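Local coordinates for ricin B lectin (Clostridium thermocellum, PDB 3VSF), which acts as an exo-beta-1,3-galactanase, probably hydrolysing galactan chains with a family 43 glycoside hydrolase domain joined to a ricin-type lectin module that binds galactose, at residues 174-179 with 202-207; 341-346 with 354-359; 450-455 with 491-496. One frame throughout, in Å; residues are numbered along the deposited sequence.

Contact 1. Residues 174-179 with 202-207; sequences VMDHGL and AANENM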
ATOM      1  N   VAL A 174      -8.140 -14.334 -32.421  1.00 82.40           N
ATOM      2  CA  VAL A 174      -8.031 -12.888 -32.253  1.00 80.06           C
ATOM      3  C   VAL A 174      -6.573 -12.439 -32.298  1.00 78.92           C
ATOM      4  O   VAL A 174      -5.687 -13.122 -31.786  1.00 78.52           O
ATOM      5  CB  VAL A 174      -8.676 -12.419 -30.932  1.00 81.70           C
ATOM      6  CG1 VAL A 174      -7.907 -12.966 -29.739  1.00 78.87           C
ATOM      7  CG2 VAL A 174      -8.737 -10.900 -30.879  1.00 81.14           C
ATOM      8  N   MET A 175      -6.331 -11.289 -32.918  1.00 77.05           N
ATOM      9  CA  MET A 175      -4.979 -10.763 -33.053  1.00 79.83           C
ATOM     10  C   MET A 175      -4.804  -9.488 -32.238  1.00 79.76           C
ATOM     11  O   MET A 175      -5.617  -8.567 -32.325  1.00 79.06           O
ATOM     12  CB  MET A 175      -4.653 -10.497 -34.525  1.00 81.32           C
ATOM     13  CG  MET A 175      -4.707 -11.735 -35.408  1.00 81.80           C
ATOM     14  SD  MET A 175      -3.385 -12.912 -35.066  1.00 84.24           S
ATOM     15  CE  MET A 175      -1.955 -11.987 -35.619  1.00 79.88           C
ATOM     16  N   ASP A 176      -3.738  -9.439 -31.446  1.00 81.49           N
ATOM     17  CA  ASP A 176      -3.459  -8.280 -30.608  1.00 80.27           C
ATOM     18  C   ASP A 176      -2.058  -7.733 -30.871  1.00 78.88           C
ATOM     19  O   ASP A 176      -1.076  -8.205 -30.296  1.00 75.90           O
ATOM     20  CB  ASP A 176      -3.626  -8.634 -29.129  1.00 77.29           C
ATOM     21  CG  ASP A 176      -3.668  -7.411 -28.237  1.00 75.80           C
ATOM     22  OD1 ASP A 176      -3.460  -7.557 -27.014  1.00 74.89           O
ATOM     23  OD2 ASP A 176      -3.909  -6.301 -28.758  1.00 77.92           O
ATOM     24  N   HIS A 177      -1.979  -6.737 -31.750  1.00 78.61           N
ATOM     25  CA  HIS A 177      -0.712  -6.097 -32.098  1.00 76.94           C
ATOM     26  C   HIS A 177       0.291  -7.051 -32.744  1.00 81.76           C
ATOM     27  O   HIS A 177       1.394  -7.246 -32.232  1.00 81.26           O
ATOM     28  CB  HIS A 177      -0.092  -5.417 -30.873  1.00 78.58           C
ATOM     29  CG  HIS A 177      -0.814  -4.179 -30.443  1.00 77.32           C
ATOM     30  ND1 HIS A 177      -0.485  -2.925 -30.910  1.00 75.02           N
ATOM     31  CD2 HIS A 177      -1.855  -4.004 -29.595  1.00 76.56           C
ATOM     32  CE1 HIS A 177      -1.289  -2.029 -30.364  1.00 78.82           C
ATOM     33  NE2 HIS A 177      -2.129  -2.658 -29.562  1.00 78.84           N
ATOM     34  N   GLY A 178      -0.100  -7.640 -33.870  1.00 79.10           N
ATOM     35  CA  GLY A 178       0.806  -8.458 -34.655  1.00 78.99           C
ATOM     36  C   GLY A 178       0.771  -9.946 -34.358  1.00 83.54           C
ATOM     37  O   GLY A 178       1.067 -10.762 -35.231  1.00 83.27           O
ATOM     38  N   LEU A 179       0.414 -10.306 -33.130  1.00 78.98           N
ATOM     39  CA  LEU A 179       0.417 -11.709 -32.726  1.00 77.89           C
ATOM     40  C   LEU A 179      -0.974 -12.214 -32.351  1.00 79.30           C
ATOM     41  O   LEU A 179      -1.852 -11.426 -31.998  1.00 80.51           O
ATOM     42  CB  LEU A 179       1.392 -11.930 -31.565  1.00 75.41           C
ATOM     43  CG  LEU A 179       2.870 -11.662 -31.861  1.00 77.68           C
ATOM     44  CD1 LEU A 179       3.716 -11.882 -30.615  1.00 76.32           C
ATOM     45  CD2 LEU A 179       3.359 -12.536 -33.007  1.00 75.55           C
ATOM     46  N   ALA A 202      -2.697  -6.803 -18.128  1.00 68.15           N
ATOM     47  CA  ALA A 202      -2.763  -5.684 -19.059  1.00 68.97           C
ATOM     48  C   ALA A 202      -2.644  -6.155 -20.505  1.00 70.46           C
ATOM     49  O   ALA A 202      -1.644  -6.763 -20.891  1.00 68.16           O
ATOM     50  CB  ALA A 202      -1.682  -4.664 -18.740  1.00 66.80           C
ATOM     51  N   ALA A 203      -3.668  -5.865 -21.303  1.00 70.37           N
ATOM     52  CA  ALA A 203      -3.679  -6.248 -22.708  1.00 71.24           C
ATOM     53  C   ALA A 203      -3.694  -5.021 -23.616  1.00 70.88           C
ATOM     54  O   ALA A 203      -3.756  -3.888 -23.141  1.00 73.72           O
ATOM     55  CB  ALA A 203      -4.876  -7.139 -23.002  1.00 72.05           C
ATOM     56  N   ASN A 204      -3.633  -5.260 -24.922  1.00 71.09           N
ATOM     57  CA  ASN A 204      -3.674  -4.183 -25.906  1.00 70.93           C
ATOM     58  C   ASN A 204      -2.592  -3.133 -25.659  1.00 71.94           C
ATOM     59  O   ASN A 204      -2.880  -1.940 -25.587  1.00 73.57           O
ATOM     60  CB  ASN A 204      -5.059  -3.529 -25.921  1.00 70.00           C
ATOM     61  CG  ASN A 204      -5.294  -2.683 -27.158  1.00 71.69           C
ATOM     62  OD1 ASN A 204      -4.350  -2.204 -27.787  1.00 76.30           O
ATOM     63  ND2 ASN A 204      -6.559  -2.492 -27.511  1.00 70.15           N
ATOM     64  N   GLU A 205      -1.350  -3.589 -25.529  1.00 72.87           N
ATOM     65  CA  GLU A 205      -0.221  -2.698 -25.267  1.00 74.76           C
ATOM     66  C   GLU A 205      -0.348  -1.984 -23.923  1.00 74.49           C
ATOM     67  O   GLU A 205      -0.141  -0.774 -23.832  1.00 73.26           O
ATOM     68  CB  GLU A 205      -0.063  -1.674 -26.393  1.00 76.07           C
ATOM     69  CG  GLU A 205       0.681  -2.200 -27.608  1.00 76.09           C
ATOM     70  CD  GLU A 205       2.114  -2.577 -27.289  1.00 78.70           C
ATOM     71  OE1 GLU A 205       2.454  -3.773 -27.408  1.00 80.75           O
ATOM     72  OE2 GLU A 205       2.901  -1.678 -26.921  1.00 76.51           O
ATOM     73  N   ASN A 206      -0.687  -2.744 -22.885  1.00 75.96           N
ATOM     74  CA  ASN A 206      -0.832  -2.200 -21.537  1.00 73.07           C
ATOM     75  C   ASN A 206      -1.835  -1.050 -21.453  1.00 72.40           C
ATOM     76  O   ASN A 206      -1.889  -0.338 -20.451  1.00 76.73           O
ATOM     77  CB  ASN A 206       0.526  -1.754 -20.988  1.00 71.57           C
ATOM     78  CG  ASN A 206       1.541  -2.881 -20.949  1.00 74.30           C
ATOM     79  OD1 ASN A 206       1.179  -4.059 -20.929  1.00 79.12           O
ATOM     80  ND2 ASN A 206       2.820  -2.525 -20.933  1.00 70.84           N
ATOM     81  N   MET A 207      -2.630  -0.875 -22.503  1.00 70.55           N
ATOM     82  CA  MET A 207      -3.611   0.202 -22.545  1.00 71.89           C
ATOM     83  C   MET A 207      -4.939  -0.228 -21.933  1.00 73.28           C
ATOM     84  O   MET A 207      -5.687   0.596 -21.405  1.00 74.15           O
ATOM     85  CB  MET A 207      -3.828   0.679 -23.982  1.00 72.83           C
ATOM     86  CG  MET A 207      -2.589   1.263 -24.640  1.00 74.73           C
ATOM     87  SD  MET A 207      -2.017   2.776 -23.843  1.00 87.32           S
ATOM     88  CE  MET A 207      -3.479   3.804 -23.976  1.00 80.40           C
TER
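Two hydrogen bonds on Asn204, one through its side chain and one through its backbone, tie residues 174-179 to residues 202-207. In the first, His177 NE2 donates to Asn204 OD1 at 2.9 Å with an N-H...O angle of 155°. The acceptor lies in the plane of the imidazole, as an edge-on ring donor requires, whereas NE2 is tilted out of the plane of the Asn204 amide; the two planes are steeply inclined to each other. In the second, Asn204 N reaches Asp176 OD1 at 3.1 Å, using the syn lone pair of the carboxylate. The same OD1 also accepts Met183 N, so two backbone N-H groups from different loops converge on one buried oxygen and should hold the carboxylate in place. The other amide atom, Asn204 ND2, makes a weak hydrogen bond to Asp208 OD2.

Both segments form turns that face each other. Asn204 to Met207 form a type I' turn, closed by Met207 N to Asn204 O at 3.3 Å, which links strands 197-203 and 208-214 in one four-stranded blade of the family 43 beta-propeller. Facing it is the tight turn between strands 175-176 and 179-180, in the connection leading into that blade; there Asp176 N bonds to Leu179 O at 2.8 Å.

Packing adds a CH-pi contact. Glu205 CG sits 3.4 Å from the centroid of the His177 ring and only 10° off its normal, hence over the centre of one face. The Glu205 chain bends at its second torsion (chi2 -63°), carrying the carboxylate on past the ring, where OE1 forms a long, weak ion pair with Arg185 NH1.

Contact 2. Residues 341-346 with 354-359; sequences YDSVKI and SEYIPD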
ATOM      1  N   TYR A 341       3.453   4.948   6.798  1.00 64.02           N
ATOM      2  CA  TYR A 341       4.138   4.925   8.079  1.00 65.90           C
ATOM      3  C   TYR A 341       5.563   4.442   7.856  1.00 70.23           C
ATOM      4  O   TYR A 341       5.778   3.376   7.282  1.00 73.86           O
ATOM      5  CB  TYR A 341       3.419   3.994   9.055  1.00 67.63           C
ATOM      6  CG  TYR A 341       1.955   4.314   9.253  1.00 68.01           C
ATOM      7  CD1 TYR A 341       1.512   5.628   9.319  1.00 66.25           C
ATOM      8  CD2 TYR A 341       1.013   3.299   9.370  1.00 67.22           C
ATOM      9  CE1 TYR A 341       0.172   5.923   9.500  1.00 65.40           C
ATOM     10  CE2 TYR A 341      -0.327   3.584   9.550  1.00 67.34           C
ATOM     11  CZ  TYR A 341      -0.741   4.897   9.615  1.00 68.00           C
ATOM     12  OH  TYR A 341      -2.077   5.182   9.793  1.00 66.29           O
ATOM     13  N   ASP A 342       6.539   5.227   8.300  1.00 71.28           N
ATOM     14  CA  ASP A 342       7.938   4.851   8.138  1.00 70.74           C
ATOM     15  C   ASP A 342       8.206   3.527   8.846  1.00 73.57           C
ATOM     16  O   ASP A 342       9.136   2.799   8.498  1.00 75.92           O
ATOM     17  CB  ASP A 342       8.857   5.946   8.677  1.00 76.27           C
ATOM     18  CG  ASP A 342      10.265   5.849   8.123  1.00 81.33           C
ATOM     19  OD1 ASP A 342      10.517   6.415   7.038  1.00 81.01           O
ATOM     20  OD2 ASP A 342      11.118   5.206   8.770  1.00 83.72           O
ATOM     21  N   SER A 343       7.380   3.224   9.843  1.00 73.63           N
ATOM     22  CA  SER A 343       7.449   1.953  10.556  1.00 71.73           C
ATOM     23  C   SER A 343       6.039   1.444  10.839  1.00 72.41           C
ATOM     24  O   SER A 343       5.182   2.195  11.302  1.00 73.30           O
ATOM     25  CB  SER A 343       8.228   2.109  11.864  1.00 72.86           C
ATOM     26  OG  SER A 343       9.561   2.523  11.620  1.00 74.96           O
ATOM     27  N   VAL A 344       5.804   0.168  10.556  1.00 73.68           N
ATOM     28  CA  VAL A 344       4.478  -0.418  10.720  1.00 74.67           C
ATOM     29  C   VAL A 344       4.489  -1.574  11.714  1.00 75.07           C
ATOM     30  O   VAL A 344       5.362  -2.437  11.666  1.00 77.63           O
ATOM     31  CB  VAL A 344       3.921  -0.922   9.373  1.00 71.84           C
ATOM     32  CG1 VAL A 344       2.590  -1.631   9.577  1.00 72.34           C
ATOM     33  CG2 VAL A 344       3.774   0.231   8.394  1.00 69.57           C
ATOM     34  N   LYS A 345       3.513  -1.585  12.617  1.00 74.95           N
ATOM     35  CA  LYS A 345       3.375  -2.678  13.573  1.00 76.69           C
ATOM     36  C   LYS A 345       2.276  -3.636  13.125  1.00 78.78           C
ATOM     37  O   LYS A 345       1.185  -3.209  12.746  1.00 76.28           O
ATOM     38  CB  LYS A 345       3.066  -2.145  14.972  1.00 78.98           C
ATOM     39  CG  LYS A 345       3.125  -3.208  16.057  1.00 83.60           C
ATOM     40  CD  LYS A 345       1.854  -3.231  16.892  1.00 84.78           C
ATOM     41  CE  LYS A 345       1.914  -4.323  17.948  1.00 86.12           C
ATOM     42  NZ  LYS A 345       0.659  -4.396  18.747  1.00 89.55           N
ATOM     43  N   ILE A 346       2.570  -4.931  13.169  1.00 81.85           N
ATOM     44  CA  ILE A 346       1.618  -5.944  12.729  1.00 80.72           C
ATOM     45  C   ILE A 346       1.426  -7.043  13.770  1.00 83.77           C
ATOM     46  O   ILE A 346       2.395  -7.591  14.295  1.00 84.29           O
ATOM     47  CB  ILE A 346       2.057  -6.591  11.401  1.00 78.44           C
ATOM     48  CG1 ILE A 346       2.197  -5.530  10.308  1.00 80.13           C
ATOM     49  CG2 ILE A 346       1.069  -7.665  10.977  1.00 81.36           C
ATOM     50  CD1 ILE A 346       2.550  -6.098   8.950  1.00 73.00           C
ATOM     51  N   SER A 354      -1.303  -1.378  12.152  1.00 74.21           N
ATOM     52  CA  SER A 354      -1.299   0.048  12.460  1.00 73.95           C
ATOM     53  C   SER A 354       0.105   0.641  12.439  1.00 74.25           C
ATOM     54  O   SER A 354       1.075  -0.035  12.092  1.00 74.92           O
ATOM     55  CB  SER A 354      -1.949   0.303  13.822  1.00 76.58           C
ATOM     56  OG  SER A 354      -1.206  -0.307  14.864  1.00 81.92           O
ATOM     57  N   GLU A 355       0.200   1.913  12.813  1.00 71.60           N
ATOM     58  CA  GLU A 355       1.474   2.619  12.833  1.00 73.41           C
ATOM     59  C   GLU A 355       2.271   2.272  14.085  1.00 73.86           C
ATOM     60  O   GLU A 355       1.700   2.032  15.148  1.00 74.17           O
ATOM     61  CB  GLU A 355       1.241   4.130  12.768  1.00 69.89           C
ATOM     62  CG  GLU A 355       2.515   4.960  12.760  1.00 70.54           C
ATOM     63  CD  GLU A 355       2.240   6.451  12.775  1.00 70.24           C
ATOM     64  OE1 GLU A 355       3.172   7.232  12.486  1.00 67.30           O
ATOM     65  OE2 GLU A 355       1.093   6.844  13.078  1.00 68.64           O
ATOM     66  N   TYR A 356       3.593   2.243  13.952  1.00 72.62           N
ATOM     67  CA  TYR A 356       4.465   2.031  15.099  1.00 71.45           C
ATOM     68  C   TYR A 356       5.034   3.354  15.592  1.00 75.61           C
ATOM     69  O   TYR A 356       5.800   4.011  14.888  1.00 76.32           O
ATOM     70  CB  TYR A 356       5.602   1.068  14.755  1.00 73.25           C
ATOM     71  CG  TYR A 356       6.681   1.011  15.813  1.00 72.52           C
ATOM     72  CD1 TYR A 356       6.453   0.383  17.033  1.00 73.00           C
ATOM     73  CD2 TYR A 356       7.926   1.586  15.596  1.00 70.43           C
ATOM     74  CE1 TYR A 356       7.436   0.330  18.005  1.00 69.64           C
ATOM     75  CE2 TYR A 356       8.915   1.539  16.563  1.00 72.34           C
ATOM     76  CZ  TYR A 356       8.664   0.909  17.765  1.00 72.50           C
ATOM     77  OH  TYR A 356       9.644   0.859  18.730  1.00 70.63           O
ATOM     78  N   ILE A 357       4.650   3.740  16.804  1.00 75.62           N
ATOM     79  CA  ILE A 357       5.144   4.974  17.402  1.00 73.05           C
ATOM     80  C   ILE A 357       6.340   4.690  18.303  1.00 75.42           C
ATOM     81  O   ILE A 357       6.192   4.086  19.366  1.00 76.57           O
ATOM     82  CB  ILE A 357       4.053   5.693  18.223  1.00 73.59           C
ATOM     83  CG1 ILE A 357       2.853   6.051  17.343  1.00 71.55           C
ATOM     84  CG2 ILE A 357       4.619   6.942  18.876  1.00 75.13           C
ATOM     85  CD1 ILE A 357       1.888   4.904  17.112  1.00 74.93           C
ATOM     86  N   PRO A 358       7.535   5.121  17.874  1.00 74.13           N
ATOM     87  CA  PRO A 358       8.771   4.945  18.642  1.00 74.56           C
ATOM     88  C   PRO A 358       8.658   5.517  20.054  1.00 79.96           C
ATOM     89  O   PRO A 358       9.083   4.871  21.012  1.00 84.31           O
ATOM     90  CB  PRO A 358       9.797   5.743  17.834  1.00 74.26           C
ATOM     91  CG  PRO A 358       9.278   5.704  16.441  1.00 72.19           C
ATOM     92  CD  PRO A 358       7.784   5.761  16.569  1.00 72.89           C
ATOM     93  N   ASP A 359       8.090   6.713  20.175  1.00 80.27           N
ATOM     94  CA  ASP A 359       7.950   7.369  21.471  1.00 77.56           C
ATOM     95  C   ASP A 359       6.475   7.511  21.848  1.00 77.93           C
ATOM     96  O   ASP A 359       5.789   8.415  21.373  1.00 80.85           O
ATOM     97  CB  ASP A 359       8.626   8.741  21.447  1.00 78.51           C
ATOM     98  CG  ASP A 359       8.873   9.297  22.835  1.00 82.11           C
ATOM     99  OD1 ASP A 359       8.130   8.923  23.767  1.00 78.70           O
ATOM    100  OD2 ASP A 359       9.810  10.108  22.993  1.00 78.34           O
TER
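The first torsions of Tyr341 and Glu355 each direct a group into the contact: Tyr341 CG is anti to its own carbonyl carbon (chi1 -55°), while Glu355 CG is anti to its backbone N (chi1 -179°) and the chain runs extended beyond it. The glutamate is laid across one face of the phenol ring, crossing the tyrosine side chain at about a right angle. Its CB is 3.4 Å from the ring centroid, close to the normal, which makes a CH-pi contact, and its carboxylate stacks nearly parallel to the ring, the planes 8° apart, with Glu355 CD 3.6 Å from Tyr341 CD1. Beyond the ring, Glu355 OE1 forms a salt bridge with Lys411 NZ.

Beside this stack the backbones pair. Lys345 N donates to Ser354 O at 2.9 Å and Ser354 N returns a bond to Lys345 O at 3.1 Å, defining a hydrogen-bonded antiparallel pair, followed by the non-hydrogen-bonded pair Val344 and Glu355. Tyr356 N then reaches Ser343 O at 3.1 Å. Near that bond Tyr356 turns the edge of its ring to Ser343, Tyr356 CD2 lying 3.8 Å from Ser343 CB.

The arrangement is an antiparallel beta hairpin, strands 343-347 and 352-355, extended to three strands by 41-43; through Lys411 it is also fastened to the ricin-type beta-trefoil.

Contact 3. Residues 450-455 with 491-496; sequences TDIGDG and NQHWKL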
ATOM      1  N   THR A 450       9.932  25.553  18.166  1.00 66.24           N
ATOM      2  CA  THR A 450      10.915  26.577  18.490  1.00 65.82           C
ATOM      3  C   THR A 450      10.691  27.103  19.903  1.00 71.28           C
ATOM      4  O   THR A 450       9.692  27.768  20.176  1.00 71.58           O
ATOM      5  CB  THR A 450      10.848  27.753  17.499  1.00 66.71           C
ATOM      6  OG1 THR A 450      10.862  27.252  16.157  1.00 64.18           O
ATOM      7  CG2 THR A 450      12.029  28.689  17.703  1.00 68.46           C
ATOM      8  N   ASP A 451      11.623  26.795  20.799  1.00 75.03           N
ATOM      9  CA  ASP A 451      11.523  27.220  22.192  1.00 74.06           C
ATOM     10  C   ASP A 451      11.576  28.740  22.314  1.00 73.95           C
ATOM     11  O   ASP A 451      12.509  29.377  21.827  1.00 72.59           O
ATOM     12  CB  ASP A 451      12.639  26.583  23.027  1.00 77.48           C
ATOM     13  CG  ASP A 451      12.567  26.969  24.494  1.00 80.56           C
ATOM     14  OD1 ASP A 451      11.907  26.245  25.270  1.00 82.27           O
ATOM     15  OD2 ASP A 451      13.174  27.992  24.874  1.00 78.16           O
ATOM     16  N   ILE A 452      10.567  29.313  22.962  1.00 72.96           N
ATOM     17  CA  ILE A 452      10.523  30.753  23.191  1.00 75.26           C
ATOM     18  C   ILE A 452      10.667  31.072  24.677  1.00 79.86           C
ATOM     19  O   ILE A 452      10.694  32.239  25.071  1.00 78.35           O
ATOM     20  CB  ILE A 452       9.223  31.379  22.650  1.00 72.16           C
ATOM     21  CG1 ILE A 452       8.002  30.711  23.283  1.00 71.09           C
ATOM     22  CG2 ILE A 452       9.167  31.263  21.137  1.00 71.82           C
ATOM     23  CD1 ILE A 452       6.683  31.217  22.746  1.00 65.68           C
ATOM     24  N   GLY A 453      10.757  30.028  25.494  1.00 81.12           N
ATOM     25  CA  GLY A 453      10.959  30.190  26.921  1.00 77.44           C
ATOM     26  C   GLY A 453       9.747  29.829  27.757  1.00 77.84           C
ATOM     27  O   GLY A 453       8.611  29.883  27.283  1.00 78.45           O
ATOM     28  N   ASP A 454       9.999  29.450  29.007  1.00 79.12           N
ATOM     29  CA  ASP A 454       8.940  29.165  29.971  1.00 79.23           C
ATOM     30  C   ASP A 454       8.100  27.951  29.583  1.00 79.31           C
ATOM     31  O   ASP A 454       6.969  27.794  30.046  1.00 76.94           O
ATOM     32  CB  ASP A 454       8.045  30.392  30.165  1.00 83.28           C
ATOM     33  CG  ASP A 454       7.604  30.570  31.605  1.00 89.60           C
ATOM     34  OD1 ASP A 454       8.373  30.192  32.515  1.00 86.24           O
ATOM     35  OD2 ASP A 454       6.489  31.091  31.827  1.00 91.91           O
ATOM     36  N   GLY A 455       8.656  27.094  28.733  1.00 81.48           N
ATOM     37  CA  GLY A 455       7.982  25.873  28.331  1.00 79.59           C
ATOM     38  C   GLY A 455       7.001  26.064  27.188  1.00 76.12           C
ATOM     39  O   GLY A 455       6.194  25.180  26.901  1.00 74.58           O
ATOM     40  N   ASN A 491      -1.634  33.949  21.079  1.00 52.87           N
ATOM     41  CA  ASN A 491      -2.530  32.946  20.521  1.00 55.89           C
ATOM     42  C   ASN A 491      -1.774  32.006  19.589  1.00 56.27           C
ATOM     43  O   ASN A 491      -2.343  31.061  19.043  1.00 52.23           O
ATOM     44  CB  ASN A 491      -3.692  33.608  19.779  1.00 54.26           C
ATOM     45  CG  ASN A 491      -3.237  34.407  18.573  1.00 55.31           C
ATOM     46  OD1 ASN A 491      -2.192  35.061  18.604  1.00 55.64           O
ATOM     47  ND2 ASN A 491      -4.018  34.356  17.500  1.00 51.34           N
ATOM     48  N   GLN A 492      -0.482  32.276  19.420  1.00 56.63           N
ATOM     49  CA  GLN A 492       0.375  31.467  18.565  1.00 54.78           C
ATOM     50  C   GLN A 492       1.395  30.690  19.390  1.00 57.45           C
ATOM     51  O   GLN A 492       2.202  29.935  18.847  1.00 63.47           O
ATOM     52  CB  GLN A 492       1.098  32.352  17.550  1.00 53.80           C
ATOM     53  CG  GLN A 492       0.170  33.113  16.620  1.00 56.71           C
ATOM     54  CD  GLN A 492       0.919  34.042  15.686  1.00 58.12           C
ATOM     55  OE1 GLN A 492       2.057  34.427  15.955  1.00 61.15           O
ATOM     56  NE2 GLN A 492       0.283  34.405  14.579  1.00 56.65           N
ATOM     57  N   HIS A 493       1.355  30.882  20.704  1.00 58.72           N
ATOM     58  CA  HIS A 493       2.291  30.216  21.605  1.00 58.25           C
ATOM     59  C   HIS A 493       1.630  29.034  22.307  1.00 56.99           C
ATOM     60  O   HIS A 493       0.537  29.160  22.859  1.00 56.67           O
ATOM     61  CB  HIS A 493       2.838  31.209  22.633  1.00 60.63           C
ATOM     62  CG  HIS A 493       3.525  32.393  22.024  1.00 59.43           C
ATOM     63  ND1 HIS A 493       4.028  33.431  22.778  1.00 62.87           N
ATOM     64  CD2 HIS A 493       3.791  32.701  20.734  1.00 60.30           C
ATOM     65  CE1 HIS A 493       4.575  34.328  21.978  1.00 63.81           C
ATOM     66  NE2 HIS A 493       4.445  33.910  20.732  1.00 61.95           N
ATOM     67  N   TRP A 494       2.297  27.885  22.280  1.00 61.03           N
ATOM     68  CA  TRP A 494       1.737  26.662  22.845  1.00 59.13           C
ATOM     69  C   TRP A 494       2.693  26.005  23.837  1.00 63.30           C
ATOM     70  O   TRP A 494       3.905  25.985  23.626  1.00 63.37           O
ATOM     71  CB  TRP A 494       1.389  25.675  21.730  1.00 55.12           C
ATOM     72  CG  TRP A 494       0.432  26.227  20.721  1.00 51.44           C
ATOM     73  CD1 TRP A 494       0.733  27.042  19.669  1.00 50.12           C
ATOM     74  CD2 TRP A 494      -0.983  26.006  20.666  1.00 48.27           C
ATOM     75  NE1 TRP A 494      -0.406  27.343  18.963  1.00 51.89           N
ATOM     76  CE2 TRP A 494      -1.473  26.719  19.555  1.00 48.78           C
ATOM     77  CE3 TRP A 494      -1.880  25.275  21.448  1.00 49.76           C
ATOM     78  CZ2 TRP A 494      -2.822  26.723  19.207  1.00 48.75           C
ATOM     79  CZ3 TRP A 494      -3.219  25.281  21.102  1.00 48.71           C
ATOM     80  CH2 TRP A 494      -3.677  25.999  19.992  1.00 49.45           C
ATOM     81  N   LYS A 495       2.138  25.470  24.920  1.00 66.07           N
ATOM     82  CA  LYS A 495       2.931  24.764  25.918  1.00 67.12           C
ATOM     83  C   LYS A 495       2.776  23.254  25.782  1.00 67.44           C
ATOM     84  O   LYS A 495       1.662  22.741  25.676  1.00 66.13           O
ATOM     85  CB  LYS A 495       2.550  25.209  27.333  1.00 67.61           C
ATOM     86  CG  LYS A 495       3.061  24.279  28.425  1.00 71.06           C
ATOM     87  CD  LYS A 495       2.944  24.902  29.808  1.00 72.69           C
ATOM     88  CE  LYS A 495       3.999  25.976  30.022  1.00 76.01           C
ATOM     89  NZ  LYS A 495       4.007  26.484  31.424  1.00 74.69           N
ATOM     90  N   LEU A 496       3.903  22.550  25.785  1.00 69.31           N
ATOM     91  CA  LEU A 496       3.902  21.097  25.680  1.00 69.35           C
ATOM     92  C   LEU A 496       3.829  20.474  27.073  1.00 69.15           C
ATOM     93  O   LEU A 496       4.748  20.628  27.878  1.00 70.47           O
ATOM     94  CB  LEU A 496       5.159  20.623  24.949  1.00 68.87           C
ATOM     95  CG  LEU A 496       5.204  19.159  24.507  1.00 69.33           C
ATOM     96  CD1 LEU A 496       4.069  18.862  23.542  1.00 69.57           C
ATOM     97  CD2 LEU A 496       6.548  18.836  23.872  1.00 70.61           C
TER
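Ile452 and His493 meet in a close methyl-on-ring contact. The tip of the isoleucine, CD1, lies over one face of the imidazole, 3.5 Å from the ring centroid and 18° off the normal, a CH-pi contact displaced toward the rim: CG of His493, at 3.4 Å from CD1, is nearer than NE2, at 4.0 Å. Ile452 CG1 stands between its backbone N and carbonyl carbon (chi1 57°), and the extended second torsion then sends CD1 straight out to the ring. A single methyl therefore accounts for the whole side-chain meeting at this end.

Around Gly455 the contact is of another kind: a lysine chain runs past backbone carbonyls, on the side where the exposed Asp454 lies. Gly455 O accepts a CA-H...O contact from Lys495 CA at 3.4 Å, and the aliphatic part of the lysine continues alongside it, with CG 3.6 Å from the same oxygen. Bent at its third torsion (chi3 -74°), the chain next brings CE to 3.5 Å from Asp454 O. The charged ends remain apart, since Asp454 OD2 and Lys495 NZ are separated by 5.2 Å; any attraction between them would be long-range.

The spacing follows from the sheet. Strand 456-461 lies between 447-453 and 494-498, with Trp494 bonded through its backbone to Tyr457, so the two segments meet by the Ile452 side chain and by the turn at Asp454 and Gly455, not as paired strands. Gln492 NE2 bonds to Asp469 OD2 and Ser485 O, while Trp494 NE1 bonds to Ile468 O. Gln492, His493 and Trp494 thus spell the Gln-X-Trp signature of the ricin-type beta-trefoil, its glutamine and tryptophan buried and its middle histidine packed against an isoleucine near the end of strand 447-453.

In the fold
The three contacts follow one another along the chain without touching. Contact 1 belongs to the catalytic propeller and contact 3 to the lectin module, their centres 63 Å apart on opposite sides of the centre of the chain. Contact 2 lies between them in sequence, its centre 43 Å from that of contact 1 and 28 Å from that of contact 3, with nearest atoms about 9 Å apart in the latter case. It is also the contact nearest the known galactose site: the Tyr341 side chain is about 9 Å from that of Asn440 and about 12 Å from that of Asp422. No galactose is bound to this chain; contacts 1 and 3 lie away from that site.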